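PDB 4H6X: thiazoline oxidase/subtilisin-like protease from Prochloron didemni, which probably matures patellamide-type cyanobactins by cutting their precursor peptides and joining the new ends through transamidation. Local coordinates for residues A21-Q26 / M288-Q293; P31-V36 / I283-M288; A52-V57 / T116-E121; A74-I79 / L106-C111; R158-A163 / E186-A191. All blocks are in the same frame, centred on the assembly; numbering follows the deposited sequence.

Starting at the N terminus, helix 20-26 is met by the C-terminal end of helix 273-293; this is interaction 1, and the other four nest inside the long loop it closes. Interaction 2 follows on strand 34-39 and returns to the same helix, sharing Met-288 with interaction 1. Inside that loop, interaction 3 ties edge strand 53-56 to the end of helix 101-118, touching interaction 2 where Ile-117 meets Ile-35. Interaction 4 is nested within interaction 3 and joins helix 70-82 to the middle of helix 101-118. Interaction 5 comes afterwards in series, pairing helices 154-165 and 187-197, and touches interaction 2 through Ala-163 and Val-36.

Interaction 1 of 5, residues A21-Q26 / M288-Q293; sequences ADLHNQ and MSLQVQ
Leu-290 carries most of this helix-to-helix contact, reaching across to Leu-23 and Gln-26. Its CB points at helix 20-26, and its first torsion, chi1 -138°, lies away from the usual staggered positions. Beyond CB the chain forks at CG, and each branch finds a different partner. Leu-290 CD2 meets Leu-23 CD1 at 3.7 Å, while Leu-290 CD1 rests near Gln-26 CB at 4.2 Å. The two leucines cross obliquely, methyl against methyl. Leu-23 starts out beside the gap, not into it, but with its CG anti to the backbone N (chi1 177°) its CD1 still swings across to the other helix. At the exposed edge, the extended side chain of Gln-293 brings its end near the backbone carbonyl of Gln-26. The axes of the two short helical segments stay 11.2 Å apart and cross at 37°, a distance that the two leucine side chains bridge by meeting at their ends. A third helix, 332-340, shares the gap: its Met-336 touches Leu-23, Gln-26 and Leu-290, and Phe-340 adds to Leu-290. One turn back along helix 273-293, Leu-286 and Leu-287 cover Leu-23, so the N-terminal helix is packed onto the final part of that long helix.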
# COMPACT_ATOMS: atom_id res chain seq x y z
N ALA A 21 -14.42 10.24 -0.54
CA ALA A 21 -14.52 11.63 -0.08
C ALA A 21 -15.25 11.71 1.26
O ALA A 21 -14.76 12.36 2.20
CB ALA A 21 -15.19 12.51 -1.14
N ASP A 22 -16.39 11.01 1.36
CA ASP A 22 -17.18 10.95 2.61
C ASP A 22 -16.41 10.34 3.78
O ASP A 22 -16.52 10.80 4.92
CB ASP A 22 -18.50 10.18 2.40
CG ASP A 22 -19.49 10.91 1.47
OD1 ASP A 22 -19.55 12.16 1.50
OD2 ASP A 22 -20.21 10.22 0.70
N LEU A 23 -15.65 9.27 3.52
CA LEU A 23 -14.83 8.69 4.58
C LEU A 23 -13.73 9.69 4.96
O LEU A 23 -13.49 9.92 6.15
CB LEU A 23 -14.26 7.33 4.17
CG LEU A 23 -13.29 6.55 5.10
CD1 LEU A 23 -13.80 6.36 6.52
CD2 LEU A 23 -12.97 5.21 4.46
N HIS A 24 -13.11 10.32 3.96
CA HIS A 24 -12.10 11.38 4.24
C HIS A 24 -12.70 12.51 5.08
O HIS A 24 -12.02 13.07 5.95
CB HIS A 24 -11.47 11.95 2.97
CG HIS A 24 -10.30 11.15 2.45
ND1 HIS A 24 -9.53 10.35 3.26
CD2 HIS A 24 -9.77 11.06 1.21
CE1 HIS A 24 -8.58 9.78 2.53
NE2 HIS A 24 -8.71 10.19 1.28
N ASN A 25 -13.97 12.83 4.83
CA ASN A 25 -14.66 13.87 5.61
C ASN A 25 -14.75 13.53 7.08
O ASN A 25 -14.85 14.43 7.91
CB ASN A 25 -16.05 14.14 5.04
CG ASN A 25 -16.00 14.84 3.70
OD1 ASN A 25 -14.94 15.31 3.28
ND2 ASN A 25 -17.14 14.91 3.03
N GLN A 26 -14.70 12.24 7.40
CA GLN A 26 -14.80 11.76 8.78
C GLN A 26 -13.42 11.51 9.43
O GLN A 26 -13.23 11.80 10.62
CB GLN A 26 -15.65 10.50 8.84
CG GLN A 26 -17.03 10.68 8.23
CD GLN A 26 -18.00 9.58 8.63
OE1 GLN A 26 -18.14 9.26 9.80
NE2 GLN A 26 -18.68 9.01 7.64
N MET A 288 -10.27 1.32 10.35
CA MET A 288 -9.74 1.09 11.68
C MET A 288 -9.63 2.39 12.49
O MET A 288 -9.90 2.40 13.69
CB MET A 288 -8.36 0.40 11.63
CG MET A 288 -8.34 -1.00 11.07
SD MET A 288 -6.66 -1.67 11.16
CE MET A 288 -6.98 -3.33 10.55
N SER A 289 -9.22 3.48 11.84
CA SER A 289 -9.15 4.78 12.52
C SER A 289 -10.51 5.20 13.09
O SER A 289 -10.60 5.77 14.18
CB SER A 289 -8.62 5.85 11.56
OG SER A 289 -7.30 5.51 11.17
N LEU A 290 -11.56 4.89 12.35
CA LEU A 290 -12.94 5.21 12.73
C LEU A 290 -13.41 4.34 13.91
O LEU A 290 -14.19 4.80 14.75
CB LEU A 290 -13.84 5.02 11.52
CG LEU A 290 -14.94 6.03 11.23
CD1 LEU A 290 -14.43 7.47 11.41
CD2 LEU A 290 -15.43 5.79 9.81
N GLN A 291 -12.93 3.10 13.98
CA GLN A 291 -13.17 2.23 15.14
C GLN A 291 -12.61 2.87 16.40
O GLN A 291 -13.31 3.00 17.41
CB GLN A 291 -12.59 0.84 14.93
CG GLN A 291 -13.34 -0.04 13.94
CD GLN A 291 -12.63 -1.36 13.66
OE1 GLN A 291 -11.41 -1.46 13.78
NE2 GLN A 291 -13.40 -2.38 13.30
N VAL A 292 -11.34 3.29 16.33
CA VAL A 292 -10.67 4.03 17.42
C VAL A 292 -11.37 5.35 17.76
O VAL A 292 -11.50 5.70 18.93
CB VAL A 292 -9.17 4.31 17.10
CG1 VAL A 292 -8.51 5.09 18.22
CG2 VAL A 292 -8.43 3.01 16.87
N GLN A 293 -11.82 6.08 16.73
CA GLN A 293 -12.53 7.35 16.93
C GLN A 293 -13.82 7.18 17.74
O GLN A 293 -14.16 8.04 18.56
CB GLN A 293 -12.86 8.02 15.59
CG GLN A 293 -13.61 9.34 15.70
CD GLN A 293 -13.86 10.00 14.35
OE1 GLN A 293 -12.92 10.32 13.62
NE2 GLN A 293 -15.13 10.20 14.02

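Interaction 2 of 5, residues P31-V36 / I283-M288; sequences PQITIV and ISALLM
Ile-33 and Met-288 meet at about a right angle, the isoleucine's ethyl arm lying across the base of the methionine side chain. Ile-33 CD1 comes to 3.8 Å from Met-288 CB, whereas the sulfur end of the methionine, extended beyond CG, leads away toward Ala-300 of helix 300-309. The two branches of Ile-33 divide the helix surface between them. CG1 lies anti to the carbonyl carbon (chi1 -59°) and carries CD1 to Met-288, and CG2 settles 4.1 Å from Ala-285 CB. That alanine methyl is shared: two residues on, Ile-35 sets out beside the helix, but its CD1 reaches the same Ala-285 CB at 3.7 Å. Ala-285 therefore sits beneath two isoleucines, and its small side chain lets helix 273-293 ride close to the start of strand 34-39, with CA atoms of Ile-33 and Ala-285 6.7 Å apart. Replacing Ile-33 by an alanine would remove both branches and would probably open a gap between strand and helix, leaving Met-288 CB without its apolar partner. Thr-34, between the two isoleucines, faces the other way and bonds through OG1 to Arg-133. The side chains that meet across the contact are apolar and buried, so these two segments are held together by shape and exclusion of water, as in the core of an alpha/beta subtilisin fold.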
# COMPACT_ATOMS: atom_id res chain seq x y z
N PRO A 31 -3.18 8.15 14.49
CA PRO A 31 -1.82 7.70 14.83
C PRO A 31 -1.75 6.46 15.73
O PRO A 31 -0.66 5.94 15.95
CB PRO A 31 -1.20 8.92 15.55
CG PRO A 31 -2.35 9.81 15.88
CD PRO A 31 -3.36 9.58 14.80
N GLN A 32 -2.89 6.00 16.25
CA GLN A 32 -2.92 4.74 16.99
C GLN A 32 -2.96 3.54 16.03
O GLN A 32 -2.80 2.40 16.45
CB GLN A 32 -4.12 4.68 17.96
CG GLN A 32 -4.08 5.69 19.10
CD GLN A 32 -5.18 5.44 20.12
OE1 GLN A 32 -5.25 4.37 20.73
NE2 GLN A 32 -6.04 6.43 20.31
N ILE A 33 -3.20 3.81 14.75
CA ILE A 33 -3.20 2.75 13.74
C ILE A 33 -1.82 2.75 13.08
O ILE A 33 -1.41 3.75 12.47
CB ILE A 33 -4.31 2.96 12.67
CG1 ILE A 33 -5.71 3.01 13.32
CG2 ILE A 33 -4.24 1.87 11.59
CD1 ILE A 33 -6.02 1.82 14.21
N THR A 34 -1.12 1.63 13.24
CA THR A 34 0.22 1.43 12.69
C THR A 34 0.20 0.52 11.48
O THR A 34 -0.29 -0.61 11.56
CB THR A 34 1.18 0.85 13.76
OG1 THR A 34 1.30 1.79 14.83
CG2 THR A 34 2.58 0.54 13.16
N ILE A 35 0.73 1.03 10.36
CA ILE A 35 0.87 0.24 9.14
C ILE A 35 2.36 -0.04 8.97
O ILE A 35 3.17 0.87 8.98
CB ILE A 35 0.38 1.03 7.88
CG1 ILE A 35 -1.10 1.45 8.04
CG2 ILE A 35 0.59 0.21 6.60
CD1 ILE A 35 -1.44 2.76 7.35
N VAL A 36 2.72 -1.32 8.85
CA VAL A 36 4.11 -1.69 8.58
C VAL A 36 4.19 -2.11 7.12
O VAL A 36 3.47 -3.01 6.67
CB VAL A 36 4.63 -2.81 9.51
CG1 VAL A 36 6.08 -3.16 9.17
CG2 VAL A 36 4.54 -2.37 10.97
N ILE A 283 -7.47 2.42 2.87
CA ILE A 283 -8.90 2.37 3.18
C ILE A 283 -9.11 1.60 4.48
O ILE A 283 -9.80 2.07 5.40
CB ILE A 283 -9.73 1.79 2.00
CG1 ILE A 283 -9.67 2.78 0.81
CG2 ILE A 283 -11.17 1.52 2.43
CD1 ILE A 283 -10.38 2.33 -0.44
N SER A 284 -8.47 0.43 4.57
CA SER A 284 -8.53 -0.40 5.76
C SER A 284 -8.07 0.35 7.00
O SER A 284 -8.69 0.25 8.05
CB SER A 284 -7.71 -1.68 5.57
OG SER A 284 -8.24 -2.47 4.52
N ALA A 285 -7.00 1.12 6.87
CA ALA A 285 -6.51 1.93 8.00
C ALA A 285 -7.48 3.06 8.39
O ALA A 285 -7.66 3.35 9.58
CB ALA A 285 -5.14 2.52 7.67
N LEU A 286 -8.08 3.70 7.40
CA LEU A 286 -9.13 4.68 7.68
C LEU A 286 -10.31 4.05 8.46
O LEU A 286 -10.83 4.64 9.42
CB LEU A 286 -9.63 5.33 6.38
CG LEU A 286 -8.71 6.29 5.59
CD1 LEU A 286 -9.48 6.90 4.43
CD2 LEU A 286 -8.11 7.39 6.45
N LEU A 287 -10.72 2.85 8.06
CA LEU A 287 -11.85 2.18 8.72
C LEU A 287 -11.50 1.79 10.15
O LEU A 287 -12.32 1.95 11.06
CB LEU A 287 -12.34 0.96 7.92
CG LEU A 287 -12.94 1.26 6.54
CD1 LEU A 287 -13.13 -0.03 5.74
CD2 LEU A 287 -14.24 2.05 6.62
N MET A 288 -10.27 1.32 10.35
CA MET A 288 -9.74 1.09 11.68
C MET A 288 -9.63 2.39 12.49
O MET A 288 -9.90 2.40 13.69
CB MET A 288 -8.36 0.40 11.63
CG MET A 288 -8.34 -1.00 11.07
SD MET A 288 -6.66 -1.67 11.16
CE MET A 288 -6.98 -3.33 10.55

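Interaction 3 of 5, residues A52-V57 / T116-E121; sequences AEVSKV and TIVGQE
Ala-52 O takes a weak bond from Val-54 N, 3.0 Å away, which closes an inverse gamma turn centred on Glu-53; the two residues it links are those that meet segment 116-121. Val-54 CG1 touches Val-118 CG1 at 3.7 Å, the two side chains meeting at a slant. Val-118 CG1 reaches this far because it stands between its own backbone N and carbonyl carbon (chi1 84°), and from there it also lies 4.3 Å from Ala-52 CB. Helical geometry ends at Gly-119, and the chain turns so that Gln-120 comes alongside Ala-52. Bent at its second torsion (-61°), the Gln-120 side chain folds back over the alanine backbone, its CD 3.7 Å from Ala-52 N. A glycine in place of Gln-120 would lose this cover and would probably leave Ala-52 open on that side, with Pro-130 also deprived of a neighbour. Further along the strand, Lys-56 NZ forms a salt bridge with Asp-41 and a hydrogen bond to Pro-42 O, and Lys-56 makes a cation-pi contact with Tyr-44. The contact thus fastens edge strand 53-56 of the parallel sheet to the end of helix 101-118 by small apolar groups, with an amide side chain serving through its bulk as the outer cover.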
# COMPACT_ATOMS: atom_id res chain seq x y z
N ALA A 52 4.46 13.59 7.91
CA ALA A 52 3.95 12.23 8.02
C ALA A 52 4.58 11.54 9.23
O ALA A 52 5.74 11.78 9.56
CB ALA A 52 4.23 11.43 6.75
N GLU A 53 3.81 10.71 9.92
CA GLU A 53 4.36 9.92 11.01
C GLU A 53 5.02 8.67 10.42
O GLU A 53 4.49 7.57 10.55
CB GLU A 53 3.26 9.52 12.00
CG GLU A 53 3.28 10.29 13.30
CD GLU A 53 4.01 9.52 14.38
OE1 GLU A 53 3.37 8.65 15.03
OE2 GLU A 53 5.22 9.79 14.57
N VAL A 54 6.16 8.86 9.75
CA VAL A 54 6.90 7.75 9.13
C VAL A 54 8.21 7.47 9.86
O VAL A 54 8.86 8.40 10.33
CB VAL A 54 7.20 7.99 7.63
CG1 VAL A 54 5.93 7.90 6.80
CG2 VAL A 54 7.93 9.32 7.40
N SER A 55 8.61 6.21 9.93
CA SER A 55 9.95 5.86 10.42
C SER A 55 10.39 4.54 9.80
O SER A 55 9.54 3.73 9.39
CB SER A 55 9.95 5.75 11.94
OG SER A 55 9.09 4.71 12.34
N LYS A 56 11.70 4.32 9.73
CA LYS A 56 12.25 3.08 9.18
C LYS A 56 12.76 2.16 10.27
O LYS A 56 13.46 2.60 11.18
CB LYS A 56 13.39 3.36 8.19
CG LYS A 56 12.99 4.18 6.98
CD LYS A 56 14.18 4.39 6.06
CE LYS A 56 13.93 5.56 5.13
NZ LYS A 56 14.98 5.66 4.07
N VAL A 57 12.42 0.88 10.15
CA VAL A 57 13.03 -0.16 10.96
C VAL A 57 13.63 -1.17 9.98
O VAL A 57 12.89 -1.91 9.33
CB VAL A 57 12.01 -0.81 11.93
CG1 VAL A 57 12.64 -2.01 12.64
CG2 VAL A 57 11.52 0.20 12.96
N THR A 116 1.34 6.68 -1.46
CA THR A 116 -0.08 6.36 -1.70
C THR A 116 -0.85 6.19 -0.38
O THR A 116 -2.03 6.55 -0.27
CB THR A 116 -0.23 5.10 -2.57
OG1 THR A 116 0.27 5.40 -3.89
CG2 THR A 116 -1.69 4.64 -2.69
N ILE A 117 -0.17 5.63 0.60
CA ILE A 117 -0.77 5.37 1.89
C ILE A 117 -0.76 6.62 2.75
O ILE A 117 -1.77 6.95 3.39
CB ILE A 117 -0.09 4.16 2.59
CG1 ILE A 117 -0.38 2.87 1.80
CG2 ILE A 117 -0.57 4.05 4.03
CD1 ILE A 117 0.47 1.67 2.17
N VAL A 118 0.37 7.32 2.79
CA VAL A 118 0.57 8.32 3.83
C VAL A 118 1.00 9.72 3.38
O VAL A 118 1.21 10.61 4.21
CB VAL A 118 1.50 7.79 4.94
CG1 VAL A 118 2.97 7.98 4.57
CG2 VAL A 118 1.19 8.44 6.28
N GLY A 119 1.13 9.92 2.07
CA GLY A 119 1.52 11.25 1.58
C GLY A 119 0.62 12.34 2.14
O GLY A 119 -0.61 12.18 2.20
N GLN A 120 1.22 13.45 2.54
CA GLN A 120 0.49 14.55 3.18
C GLN A 120 -0.39 15.35 2.22
O GLN A 120 -0.05 15.51 1.04
CB GLN A 120 1.46 15.45 3.95
CG GLN A 120 2.24 14.71 5.03
CD GLN A 120 1.33 14.10 6.09
OE1 GLN A 120 0.99 12.91 6.03
NE2 GLN A 120 0.93 14.91 7.06
N GLU A 121 -1.53 15.83 2.71
CA GLU A 121 -2.40 16.62 1.84
C GLU A 121 -1.67 17.91 1.46
O GLU A 121 -0.87 18.40 2.24
CB GLU A 121 -3.73 16.93 2.53
CG GLU A 121 -4.79 17.43 1.58
CD GLU A 121 -6.07 17.86 2.27
OE1 GLU A 121 -6.11 17.95 3.52
OE2 GLU A 121 -7.04 18.11 1.55

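Interaction 4 of 5, residues A74-I79 / L106-C111; sequences AAFQSI and LNDHAC
Asp-108 faces Phe-76 and Gln-77 one residue before His-109, on the helix that in subtilisin-like proteases carries the histidine of the Ser-His-Asp triad. His-109 bonds to Ser-274 and Asp-39, which is consistent with that role. Helix 70-82 lies on the flank of this helix, and the gap is wide: even the nearest CA atoms, those of Gln-77 and Asp-108, are 9.3 Å apart. Asp-108 has the most surface buried by the contact. Its CG is anti to the backbone N (chi1 176°), which sends the carboxylate straight out toward helix 70-82. There Phe-76 CE2 lies 4.1 Å from Asp-108 CG. The two side chains cross at about a right angle, and the ring and carboxylate planes are turned 48° from each other, so the meeting is a slanting one and not a stack. The rest of the ring is wedged among Leu-93, Ile-97, Ile-104 and Val-105, leaving the carboxylate against the side of an apolar cluster. Its charge is met by a salt bridge from OD2 to Arg-80, the next turn of helix 70-82, which probably keeps it ionised. Gln-77 comes in from beside the contact, and its NE2 also binds Pro-262 O. Between Gln-77 and Asp-108 the link is indirect: a water accepts from Gln-77 NE2 at 3.0 Å and donates to Asp-108 OD1 at 2.8 Å, with an angle of about 102° at the water oxygen.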
# COMPACT_ATOMS: atom_id res chain seq x y z
N ALA A 74 18.06 8.67 -11.31
CA ALA A 74 17.75 9.52 -12.48
C ALA A 74 17.81 8.73 -13.77
O ALA A 74 16.99 8.93 -14.65
CB ALA A 74 18.68 10.73 -12.54
N ALA A 75 18.78 7.82 -13.86
CA ALA A 75 18.91 6.95 -15.01
C ALA A 75 17.68 6.04 -15.16
O ALA A 75 17.13 5.89 -16.26
CB ALA A 75 20.18 6.12 -14.91
N PHE A 76 17.26 5.41 -14.07
CA PHE A 76 16.05 4.59 -14.08
C PHE A 76 14.84 5.43 -14.48
O PHE A 76 14.02 5.00 -15.28
CB PHE A 76 15.83 3.98 -12.69
CG PHE A 76 14.62 3.09 -12.59
CD1 PHE A 76 14.74 1.72 -12.81
CD2 PHE A 76 13.39 3.61 -12.26
CE1 PHE A 76 13.63 0.88 -12.72
CE2 PHE A 76 12.27 2.78 -12.15
CZ PHE A 76 12.39 1.42 -12.40
N GLN A 77 14.73 6.62 -13.91
CA GLN A 77 13.56 7.46 -14.15
C GLN A 77 13.49 8.02 -15.57
O GLN A 77 12.40 8.18 -16.11
CB GLN A 77 13.46 8.56 -13.10
CG GLN A 77 13.14 7.98 -11.73
CD GLN A 77 13.37 8.95 -10.60
OE1 GLN A 77 13.49 10.16 -10.81
NE2 GLN A 77 13.43 8.42 -9.37
N SER A 78 14.66 8.29 -16.17
CA SER A 78 14.73 8.69 -17.58
C SER A 78 14.24 7.59 -18.50
O SER A 78 13.45 7.84 -19.42
CB SER A 78 16.15 9.12 -17.98
OG SER A 78 16.28 9.09 -19.40
N ILE A 79 14.70 6.36 -18.26
CA ILE A 79 14.24 5.19 -19.01
C ILE A 79 12.71 4.98 -18.89
O ILE A 79 12.05 4.67 -19.88
CB ILE A 79 15.03 3.92 -18.59
CG1 ILE A 79 16.48 4.05 -19.08
CG2 ILE A 79 14.40 2.66 -19.17
CD1 ILE A 79 17.46 3.12 -18.38
N LEU A 106 12.72 -1.95 -6.42
CA LEU A 106 12.14 -2.13 -5.07
C LEU A 106 12.04 -0.83 -4.29
O LEU A 106 11.02 -0.57 -3.63
CB LEU A 106 12.95 -3.15 -4.26
CG LEU A 106 12.15 -3.92 -3.21
CD1 LEU A 106 11.18 -4.89 -3.88
CD2 LEU A 106 13.07 -4.66 -2.24
N ASN A 107 13.09 -0.01 -4.34
CA ASN A 107 13.08 1.25 -3.58
C ASN A 107 12.13 2.25 -4.20
O ASN A 107 11.44 3.00 -3.48
CB ASN A 107 14.48 1.84 -3.47
CG ASN A 107 15.42 0.94 -2.71
OD1 ASN A 107 14.99 0.06 -1.95
ND2 ASN A 107 16.73 1.14 -2.90
N ASP A 108 12.08 2.26 -5.53
CA ASP A 108 11.16 3.12 -6.26
C ASP A 108 9.72 2.75 -5.88
O ASP A 108 8.89 3.62 -5.62
CB ASP A 108 11.38 2.95 -7.77
CG ASP A 108 10.40 3.75 -8.59
OD1 ASP A 108 10.67 4.94 -8.80
OD2 ASP A 108 9.38 3.18 -9.03
N HIS A 109 9.45 1.45 -5.86
CA HIS A 109 8.13 0.90 -5.52
C HIS A 109 7.72 1.31 -4.09
O HIS A 109 6.59 1.73 -3.84
CB HIS A 109 8.19 -0.62 -5.69
CG HIS A 109 6.86 -1.29 -5.56
ND1 HIS A 109 6.36 -1.70 -4.35
CD2 HIS A 109 5.95 -1.64 -6.49
CE1 HIS A 109 5.18 -2.27 -4.54
NE2 HIS A 109 4.91 -2.24 -5.83
N ALA A 110 8.67 1.21 -3.16
CA ALA A 110 8.49 1.65 -1.79
C ALA A 110 8.11 3.12 -1.69
O ALA A 110 7.24 3.47 -0.90
CB ALA A 110 9.75 1.38 -0.97
N CYS A 111 8.75 3.98 -2.48
CA CYS A 111 8.41 5.42 -2.44
C CYS A 111 6.97 5.63 -2.86
O CYS A 111 6.25 6.42 -2.25
CB CYS A 111 9.29 6.27 -3.35
SG CYS A 111 11.00 6.45 -2.82
O HOH W 1 13.37 5.44 -9.30

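Interaction 5 of 5, residues R158-A163 / E186-A191; sequences RAIDLA and EILVQA
Ile-160, Leu-188 and Ala-191 join two successive crossover helices of the beta-alpha-beta layout: helix 154-165 leads into strand 170-173, and helix 187-197 leads from that strand into strand 201-205. The two helices run side by side in nearly the same direction, their short segments 9.6 Å apart at 22°. The first crossover, coming from strand 133-138, passes over strand 34-39, while the second joins strands adjacent in the sheet. Ile-160 makes most of the contact from its helix. Its ethyl arm, with CG1 anti to the carbonyl carbon (chi1 -73°), brings CD1 to 3.8 Å from Leu-188 CD1, and the isoleucine and leucine side chains cross at about a right angle. Its other branch turns to the next turn of the facing helix, where Ile-160 CG2 sits 3.8 Å from Ala-191 O and 4.0 Å from Ala-191 CB. Because the alanine is small, the backbones come closest at this point. On the exposed border, Asp-161 OD1 lies 4.3 Å from the same methyl, Ala-191 CB, a loose approach only. Helix 187-197 has a polar tie of its own near its start: Gln-190 NE2 gives a hydrogen bond to Glu-186 OE2 at 3.0 Å. It is moderately bent (144° at the hydrogen), and it reaches the anti side of the carboxylate. Beneath the helices, Ile-160 also touches Ile-38 of strand 34-39, and it packs against Ile-192 and Cys-195 as well. Apolar carbon does the joining, then: one branched side chain spans helix, helix and sheet, while the charged and amide groups keep to the outer surface.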
# COMPACT_ATOMS: atom_id res chain seq x y z
N ARG A 158 10.36 -13.83 8.78
CA ARG A 158 11.10 -13.07 9.79
C ARG A 158 10.64 -11.60 9.84
O ARG A 158 10.49 -11.02 10.91
CB ARG A 158 12.60 -13.17 9.51
CG ARG A 158 13.13 -14.60 9.62
CD ARG A 158 14.64 -14.65 9.37
NE ARG A 158 15.42 -14.15 10.51
CZ ARG A 158 16.76 -14.17 10.57
NH1 ARG A 158 17.48 -14.63 9.55
NH2 ARG A 158 17.37 -13.72 11.66
N ALA A 159 10.44 -11.00 8.66
CA ALA A 159 9.93 -9.62 8.58
C ALA A 159 8.54 -9.46 9.24
O ALA A 159 8.29 -8.47 9.93
CB ALA A 159 9.89 -9.16 7.14
N ILE A 160 7.66 -10.42 9.00
CA ILE A 160 6.30 -10.39 9.56
C ILE A 160 6.35 -10.50 11.10
O ILE A 160 5.70 -9.71 11.78
CB ILE A 160 5.39 -11.45 8.89
CG1 ILE A 160 5.04 -10.99 7.47
CG2 ILE A 160 4.10 -11.69 9.69
CD1 ILE A 160 4.50 -12.11 6.58
N ASP A 161 7.16 -11.44 11.63
CA ASP A 161 7.31 -11.57 13.09
C ASP A 161 7.79 -10.27 13.67
O ASP A 161 7.32 -9.86 14.72
CB ASP A 161 8.30 -12.69 13.50
CG ASP A 161 7.74 -14.07 13.28
OD1 ASP A 161 6.51 -14.24 13.38
OD2 ASP A 161 8.54 -14.99 12.98
N LEU A 162 8.77 -9.62 13.00
CA LEU A 162 9.23 -8.31 13.46
C LEU A 162 8.12 -7.25 13.39
O LEU A 162 7.93 -6.48 14.33
CB LEU A 162 10.47 -7.84 12.68
CG LEU A 162 11.09 -6.51 13.14
CD1 LEU A 162 11.41 -6.50 14.64
CD2 LEU A 162 12.34 -6.21 12.31
N ALA A 163 7.42 -7.18 12.26
CA ALA A 163 6.31 -6.23 12.09
C ALA A 163 5.26 -6.37 13.21
O ALA A 163 4.77 -5.36 13.71
CB ALA A 163 5.65 -6.44 10.74
N GLU A 186 6.32 -22.81 4.58
CA GLU A 186 5.63 -23.28 5.78
C GLU A 186 5.85 -22.33 6.96
O GLU A 186 4.90 -22.01 7.68
CB GLU A 186 6.05 -24.72 6.13
CG GLU A 186 5.49 -25.29 7.43
CD GLU A 186 3.98 -25.11 7.60
OE1 GLU A 186 3.23 -25.10 6.59
OE2 GLU A 186 3.53 -24.99 8.77
N ILE A 187 7.09 -21.88 7.14
CA ILE A 187 7.39 -20.82 8.12
C ILE A 187 6.56 -19.57 7.81
O ILE A 187 6.09 -18.88 8.73
CB ILE A 187 8.92 -20.52 8.19
CG1 ILE A 187 9.25 -19.50 9.29
CG2 ILE A 187 9.48 -20.04 6.85
CD1 ILE A 187 9.79 -20.14 10.55
N LEU A 188 6.35 -19.30 6.52
CA LEU A 188 5.60 -18.14 6.08
C LEU A 188 4.11 -18.32 6.33
O LEU A 188 3.46 -17.41 6.86
CB LEU A 188 5.90 -17.81 4.60
CG LEU A 188 5.16 -16.59 4.01
CD1 LEU A 188 5.36 -15.35 4.88
CD2 LEU A 188 5.63 -16.32 2.58
N VAL A 189 3.58 -19.49 5.98
CA VAL A 189 2.19 -19.87 6.28
C VAL A 189 1.86 -19.66 7.76
O VAL A 189 0.83 -19.06 8.10
CB VAL A 189 1.88 -21.33 5.83
CG1 VAL A 189 0.45 -21.74 6.17
CG2 VAL A 189 2.12 -21.49 4.34
N GLN A 190 2.73 -20.12 8.66
CA GLN A 190 2.50 -19.96 10.10
C GLN A 190 2.56 -18.50 10.55
O GLN A 190 1.80 -18.11 11.42
CB GLN A 190 3.49 -20.77 10.94
CG GLN A 190 3.35 -22.27 10.80
CD GLN A 190 4.19 -23.03 11.81
OE1 GLN A 190 4.21 -22.70 13.00
NE2 GLN A 190 4.89 -24.07 11.34
N ALA A 191 3.48 -17.72 9.98
CA ALA A 191 3.57 -16.30 10.31
C ALA A 191 2.31 -15.55 9.88
O ALA A 191 1.86 -14.64 10.56
CB ALA A 191 4.80 -15.67 9.65